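Local coordinates for protein mannan endo-1,4-beta-mannosidase (Mytilus edulis, PDB 2C0H) that hydrolyses internal beta-1,4-mannosidic linkages in mannans, galactomannans and glucomannans, cutting oligosaccharides of four or more mannose units but not mannobiose or mannotriose, at residues 326-330 with 331-335; 182-186 with 187-191. The protein carries 3 engineered substitutions. One frame throughout, in Å; residues are numbered along the deposited sequence.

Contact 1 (326-330 with 331-335); sequences TDVSW and NNQLR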
ATOM      1  N   THR A 326       4.423 -11.793  10.107  1.00 12.55           N
ATOM      2  CA  THR A 326       5.738 -12.465  10.186  1.00 13.72           C
ATOM      3  C   THR A 326       6.686 -11.901  11.240  1.00 14.36           C
ATOM      4  O   THR A 326       7.592 -12.624  11.684  1.00 13.74           O
ATOM      5  CB  THR A 326       6.513 -12.432   8.841  1.00 13.78           C
ATOM      6  OG1 THR A 326       6.900 -11.091   8.495  1.00 14.61           O
ATOM      7  CG2 THR A 326       5.688 -13.057   7.745  1.00 14.70           C
ATOM      8  N   ASP A 327       6.517 -10.635  11.623  1.00 15.45           N
ATOM      9  CA  ASP A 327       7.498  -9.889  12.420  1.00 17.43           C
ATOM     10  C   ASP A 327       6.947  -9.557  13.820  1.00 18.04           C
ATOM     11  O   ASP A 327       5.753  -9.513  14.021  1.00 19.86           O
ATOM     12  CB  ASP A 327       7.910  -8.586  11.698  1.00 17.93           C
ATOM     13  CG  ASP A 327       8.843  -8.817  10.488  1.00 20.82           C
ATOM     14  OD1 ASP A 327       8.961  -9.961   9.978  1.00 24.16           O
ATOM     15  OD2 ASP A 327       9.477  -7.830  10.034  1.00 25.40           O
ATOM     16  N   VAL A 328       7.843  -9.295  14.766  1.00 19.47           N
ATOM     17  CA  VAL A 328       7.491  -8.907  16.150  1.00 19.00           C
ATOM     18  C   VAL A 328       6.385  -9.789  16.792  1.00 19.06           C
ATOM     19  O   VAL A 328       6.303 -10.982  16.500  1.00 21.21           O
ATOM     20  CB  VAL A 328       7.241  -7.353  16.273  1.00 19.57           C
ATOM     21  CG1 VAL A 328       8.468  -6.576  15.847  1.00 20.88           C
ATOM     22  CG2 VAL A 328       6.033  -6.877  15.473  1.00 20.19           C
ATOM     23  N   SER A 329       5.587  -9.240  17.704  1.00 17.49           N
ATOM     24  CA  SER A 329       4.543  -9.993  18.376  1.00 16.84           C
ATOM     25  C   SER A 329       3.205  -9.921  17.656  1.00 15.76           C
ATOM     26  O   SER A 329       2.627  -8.836  17.538  1.00 15.39           O
ATOM     27  CB  SER A 329       4.349  -9.464  19.799  1.00 16.92           C
ATOM     28  OG  SER A 329       3.180  -9.981  20.402  1.00 16.95           O
ATOM     29  N   TRP A 330       2.707 -11.073  17.228  1.00 15.35           N
ATOM     30  CA  TRP A 330       1.368 -11.175  16.624  1.00 15.44           C
ATOM     31  C   TRP A 330       0.272 -10.928  17.665  1.00 16.01           C
ATOM     32  O   TRP A 330      -0.729 -10.266  17.384  1.00 16.04           O
ATOM     33  CB  TRP A 330       1.210 -12.531  15.920  1.00 15.74           C
ATOM     34  CG  TRP A 330      -0.072 -12.814  15.162  1.00 14.59           C
ATOM     35  CD1 TRP A 330      -0.839 -13.923  15.279  1.00 14.78           C
ATOM     36  CD2 TRP A 330      -0.710 -11.997  14.144  1.00 14.24           C
ATOM     37  NE1 TRP A 330      -1.925 -13.866  14.425  1.00 16.27           N
ATOM     38  CE2 TRP A 330      -1.854 -12.703  13.707  1.00 13.50           C
ATOM     39  CE3 TRP A 330      -0.424 -10.766  13.571  1.00 14.03           C
ATOM     40  CZ2 TRP A 330      -2.724 -12.197  12.736  1.00 14.44           C
ATOM     41  CZ3 TRP A 330      -1.302 -10.262  12.584  1.00 14.80           C
ATOM     42  CH2 TRP A 330      -2.413 -10.984  12.186  1.00 14.08           C
ATOM     43  N   ASN A 331       0.438 -11.448  18.880  1.00 15.90           N
ATOM     44  CA  ASN A 331      -0.555 -11.165  19.914  1.00 16.52           C
ATOM     45  C   ASN A 331      -0.751  -9.671  20.215  1.00 15.89           C
ATOM     46  O   ASN A 331      -1.887  -9.268  20.462  1.00 15.49           O
ATOM     47  CB  ASN A 331      -0.222 -11.901  21.214  1.00 17.60           C
ATOM     48  CG  ASN A 331      -0.440 -13.392  21.122  1.00 20.21           C
ATOM     49  OD1 ASN A 331      -1.208 -13.893  20.290  1.00 23.67           O
ATOM     50  ND2 ASN A 331       0.228 -14.129  22.013  1.00 24.41           N
ATOM     51  N   ASN A 332       0.327  -8.869  20.208  1.00 15.26           N
ATOM     52  CA  ASN A 332       0.236  -7.412  20.421  1.00 15.23           C
ATOM     53  C   ASN A 332      -0.634  -6.785  19.335  1.00 15.00           C
ATOM     54  O   ASN A 332      -1.419  -5.873  19.584  1.00 15.28           O
ATOM     55  CB  ASN A 332       1.605  -6.738  20.378  1.00 16.40           C
ATOM     56  CG  ASN A 332       2.375  -6.846  21.686  1.00 18.32           C
ATOM     57  OD1 ASN A 332       1.835  -7.264  22.720  1.00 22.17           O
ATOM     58  ND2 ASN A 332       3.632  -6.435  21.649  1.00 20.52           N
ATOM     59  N   GLN A 333      -0.454  -7.262  18.110  1.00 13.91           N
ATOM     60  CA  GLN A 333      -1.205  -6.728  16.983  1.00 13.53           C
ATOM     61  C   GLN A 333      -2.682  -7.051  17.072  1.00 13.21           C
ATOM     62  O   GLN A 333      -3.544  -6.172  16.848  1.00 13.69           O
ATOM     63  CB  GLN A 333      -0.608  -7.254  15.671  1.00 12.46           C
ATOM     64  CG  GLN A 333       0.827  -6.790  15.390  1.00 13.08           C
ATOM     65  CD  GLN A 333       1.446  -7.518  14.218  1.00 14.19           C
ATOM     66  OE1 GLN A 333       1.029  -7.329  13.069  1.00 14.59           O
ATOM     67  NE2 GLN A 333       2.451  -8.348  14.485  1.00 13.55           N
ATOM     68  N   LEU A 334      -2.997  -8.307  17.393  1.00 12.68           N
ATOM     69  CA  LEU A 334      -4.377  -8.758  17.577  1.00 13.25           C
ATOM     70  C   LEU A 334      -5.063  -8.028  18.746  1.00 13.22           C
ATOM     71  O   LEU A 334      -6.225  -7.677  18.664  1.00 13.70           O
ATOM     72  CB  LEU A 334      -4.418 -10.270  17.797  1.00 13.50           C
ATOM     73  CG  LEU A 334      -4.019 -11.159  16.616  1.00 13.74           C
ATOM     74  CD1 LEU A 334      -3.986 -12.630  17.031  1.00 15.66           C
ATOM     75  CD2 LEU A 334      -4.945 -10.955  15.429  1.00 15.39           C
ATOM     76  N   ARG A 335      -4.336  -7.782  19.830  1.00 14.76           N
ATOM     77  CA  ARG A 335      -4.903  -7.041  20.961  1.00 15.18           C
ATOM     78  C   ARG A 335      -5.252  -5.600  20.539  1.00 15.25           C
ATOM     79  O   ARG A 335      -6.260  -5.049  20.956  1.00 15.85           O
ATOM     80  CB  ARG A 335      -3.913  -7.040  22.135  1.00 15.78           C
ATOM     81  CG  ARG A 335      -4.530  -6.875  23.517  1.00 16.75           C
ATOM     82  CD  ARG A 335      -3.436  -6.844  24.577  1.00 16.87           C
ATOM     83  NE  ARG A 335      -2.649  -5.621  24.445  1.00 18.06           N
ATOM     84  CZ  ARG A 335      -1.374  -5.541  24.071  1.00 19.10           C
ATOM     85  NH1 ARG A 335      -0.637  -6.627  23.894  1.00 20.39           N
ATOM     86  NH2 ARG A 335      -0.807  -4.346  23.954  1.00 20.16           N
TER
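One face of the Trp330 indole is covered by Leu334, one helical turn on, while the amide of Gln333 stands at the ring's edge. Leu334 CD1 lies 3.9 Å from the centroid of the five-membered ring, a CH-pi contact over the face, and its other methyl, CD2, reaches the six-membered ring 3.7 Å from Trp330 CZ2. The Gln333 amide is nearly perpendicular to the indole (84°), with OE1 in the ring plane, 3.8 Å from Trp330 CE3. With CG anti to its backbone N (chi1 -177°), the indole lies where the methyls of Leu334 meet its face; the helical bond from Leu334 N to Trp330 O (3.0 Å) sets their spacing. NE1 is hydrogen-bonded to Asp53 OD2 on helix 40-56, whose Thr50 and Met54 also touch the ring, and Arg325 makes a cation-pi contact with it.

Gln333 NE2 folds back to Ser329 O at 3.1 Å, approaching from above the carbonyl plane, and also donates to Ser324 O; OE1 is hydrogen-bonded to Thr322 OG1. Both ends of this buried amide are engaged, which fixes its rotation and ties the helix to the loop before it. Ser329 OG accepts from Asn332 N at 3.1 Å, with an N-H...O angle of 161°. Ser329 is thus the N-cap of helix 330-339, and Trp330 and Leu334 an i/i+4 pair on its first turn, following the last barrel strand, 319-322, of this family 5 TIM barrel.

Contact 2 (182-186 with 187-191); sequences RHLSG and SGAGW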
ATOM      1  N   ARG A 182      15.465  18.541  -1.639  1.00 21.17           N
ATOM      2  CA  ARG A 182      16.428  19.101  -0.667  1.00 21.99           C
ATOM      3  C   ARG A 182      15.979  18.848   0.760  1.00 21.82           C
ATOM      4  O   ARG A 182      16.810  18.631   1.648  1.00 22.07           O
ATOM      5  CB  ARG A 182      16.683  20.596  -0.901  1.00 22.45           C
ATOM      6  CG  ARG A 182      17.548  20.861  -2.110  1.00 24.22           C
ATOM      7  CD  ARG A 182      17.828  22.330  -2.302  1.00 26.07           C
ATOM      8  NE  ARG A 182      16.625  23.073  -2.676  1.00 29.86           N
ATOM      9  CZ  ARG A 182      15.925  23.872  -1.866  1.00 32.41           C
ATOM     10  NH1 ARG A 182      16.276  24.062  -0.595  1.00 35.01           N
ATOM     11  NH2 ARG A 182      14.851  24.494  -2.338  1.00 32.92           N
ATOM     12  N   HIS A 183      14.667  18.838   0.965  1.00 21.39           N
ATOM     13  CA  HIS A 183      14.101  18.575   2.285  1.00 21.35           C
ATOM     14  C   HIS A 183      14.299  17.141   2.758  1.00 21.26           C
ATOM     15  O   HIS A 183      14.101  16.870   3.945  1.00 21.69           O
ATOM     16  CB  HIS A 183      12.614  18.936   2.335  1.00 21.56           C
ATOM     17  CG  HIS A 183      11.742  18.035   1.523  1.00 21.06           C
ATOM     18  ND1 HIS A 183      11.716  18.072   0.147  1.00 22.17           N
ATOM     19  CD2 HIS A 183      10.875  17.062   1.889  1.00 20.14           C
ATOM     20  CE1 HIS A 183      10.868  17.167  -0.301  1.00 22.38           C
ATOM     21  NE2 HIS A 183      10.343  16.539   0.736  1.00 20.63           N
ATOM     22  N   LEU A 184      14.657  16.227   1.848  1.00 20.69           N
ATOM     23  CA  LEU A 184      14.926  14.823   2.216  1.00 20.77           C
ATOM     24  C   LEU A 184      16.394  14.585   2.569  1.00 21.02           C
ATOM     25  O   LEU A 184      16.757  13.496   3.024  1.00 20.91           O
ATOM     26  CB  LEU A 184      14.515  13.867   1.086  1.00 20.62           C
ATOM     27  CG  LEU A 184      13.046  13.908   0.632  1.00 19.49           C
ATOM     28  CD1 LEU A 184      12.762  12.853  -0.452  1.00 19.85           C
ATOM     29  CD2 LEU A 184      12.089  13.736   1.810  1.00 19.99           C
ATOM     30  N   SER A 185      17.246  15.579   2.343  1.00 21.89           N
ATOM     31  CA  SER A 185      18.639  15.512   2.799  1.00 22.41           C
ATOM     32  C   SER A 185      18.704  15.326   4.321  1.00 22.94           C
ATOM     33  O   SER A 185      18.046  16.045   5.058  1.00 23.53           O
ATOM     34  CB  SER A 185      19.407  16.765   2.384  1.00 22.89           C
ATOM     35  OG  SER A 185      19.625  16.779   0.986  1.00 24.74           O
ATOM     36  N   GLY A 186      19.471  14.337   4.775  1.00 22.85           N
ATOM     37  CA  GLY A 186      19.568  14.018   6.208  1.00 22.71           C
ATOM     38  C   GLY A 186      18.445  13.159   6.762  1.00 22.84           C
ATOM     39  O   GLY A 186      18.450  12.829   7.953  1.00 23.50           O
ATOM     40  N   SER A 187      17.477  12.795   5.913  1.00 22.04           N
ATOM     41  CA  SER A 187      16.284  12.033   6.337  1.00 20.92           C
ATOM     42  C   SER A 187      16.463  10.517   6.328  1.00 20.71           C
ATOM     43  O   SER A 187      15.652   9.788   6.904  1.00 20.99           O
ATOM     44  CB  SER A 187      15.106  12.372   5.426  1.00 20.79           C
ATOM     45  OG  SER A 187      15.218  11.681   4.183  1.00 20.05           O
ATOM     46  N   GLY A 188      17.490  10.035   5.636  1.00 19.56           N
ATOM     47  CA  GLY A 188      17.669   8.610   5.423  1.00 18.87           C
ATOM     48  C   GLY A 188      17.139   8.108   4.094  1.00 18.09           C
ATOM     49  O   GLY A 188      17.472   7.011   3.693  1.00 18.80           O
ATOM     50  N   ALA A 189      16.318   8.903   3.407  1.00 16.71           N
ATOM     51  CA  ALA A 189      15.826   8.512   2.084  1.00 16.42           C
ATOM     52  C   ALA A 189      16.972   8.113   1.163  1.00 15.89           C
ATOM     53  O   ALA A 189      18.073   8.658   1.270  1.00 16.86           O
ATOM     54  CB  ALA A 189      15.060   9.655   1.459  1.00 15.61           C
ATOM     55  N   GLY A 190      16.705   7.174   0.254  1.00 15.06           N
ATOM     56  CA  GLY A 190      17.717   6.657  -0.666  1.00 15.27           C
ATOM     57  C   GLY A 190      18.626   5.606  -0.050  1.00 15.49           C
ATOM     58  O   GLY A 190      19.702   5.333  -0.576  1.00 15.92           O
ATOM     59  N   TRP A 191      18.174   4.975   1.032  1.00 15.33           N
ATOM     60  CA  TRP A 191      18.982   3.950   1.720  1.00 15.24           C
ATOM     61  C   TRP A 191      19.348   2.718   0.896  1.00 16.03           C
ATOM     62  O   TRP A 191      20.381   2.092   1.155  1.00 16.61           O
ATOM     63  CB  TRP A 191      18.308   3.484   3.024  1.00 15.19           C
ATOM     64  CG  TRP A 191      17.026   2.711   2.850  1.00 15.07           C
ATOM     65  CD1 TRP A 191      16.883   1.358   2.693  1.00 15.23           C
ATOM     66  CD2 TRP A 191      15.697   3.253   2.825  1.00 14.63           C
ATOM     67  NE1 TRP A 191      15.556   1.027   2.572  1.00 14.67           N
ATOM     68  CE2 TRP A 191      14.807   2.171   2.641  1.00 14.74           C
ATOM     69  CE3 TRP A 191      15.175   4.547   2.938  1.00 14.02           C
ATOM     70  CZ2 TRP A 191      13.416   2.341   2.577  1.00 14.40           C
ATOM     71  CZ3 TRP A 191      13.794   4.717   2.870  1.00 14.76           C
ATOM     72  CH2 TRP A 191      12.935   3.622   2.687  1.00 14.59           C
TER
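A chi1 of 78° sets Ser187 OG between its own backbone N and carbonyl carbon, where the hydroxyl can face back along the chain and forward at once. Backward, it donates to Leu184 O at 2.6 Å, close to the carbonyl plane. Forward, it accepts from Ala189 N at 3.1 Å through a nearly straight bond (166°), which defines an ST turn. The oxygen thus acts as donor and acceptor together, so its proton is committed to the leucine carbonyl.

That carbonyl is gripped twice by the same residue. Ser187 N also reaches Leu184 O, at 3.1 Å, and comes from well above the carbonyl plane, whereas the hydroxyl stays near it. The backbone bond closes a type II beta turn from Leu184 to Ser187, with Gly186 at its third position. There phi is positive, a conformation that favours glycine. Within the ST turn, at the backbone angles of Gly188, a beta carbon would collide with the carbonyl oxygen of Ser187, so glycine is called for. One serine therefore couples two successive turns.

The buried residues Leu184 and Ala189 approach each other, CB to CB, at 4.3 Å, an apolar contact. Leu184 CG also lies over one face of the neighbouring His183 ring, offset toward its rim.

Ser187 and Ala189 both touch Trp226, and Trp191 meets the same indole ring to ring; both tryptophans probably bind substrate, as in related enzymes. The two turns follow a short 3-10 segment, 182-184, within the long loop that leads from barrel strand 155-162 to helix 198-215.

Overall arrangement
Contacts 1 and 2 illustrate how a TIM barrel shapes its substrate cleft with the loops that follow its parallel strands. They belong to different loops, after strand 319-322 and strand 155-162 respectively, and do not touch: their centres are 30 Å apart and their nearest atoms about 13 Å. Each borders residues that probably bind substrate, as in related enzymes. In contact 1, the Asp327 side chain lies about 3 Å from that of Trp323; in contact 2, the range 187-191 ends in Trp191, and the Ser187 side chain is about 4 Å from that of Trp226. Contact 2 also approaches the catalytic centre, Ala189 being about 9 Å, side chain to side chain, from Glu163, the likely proton donor.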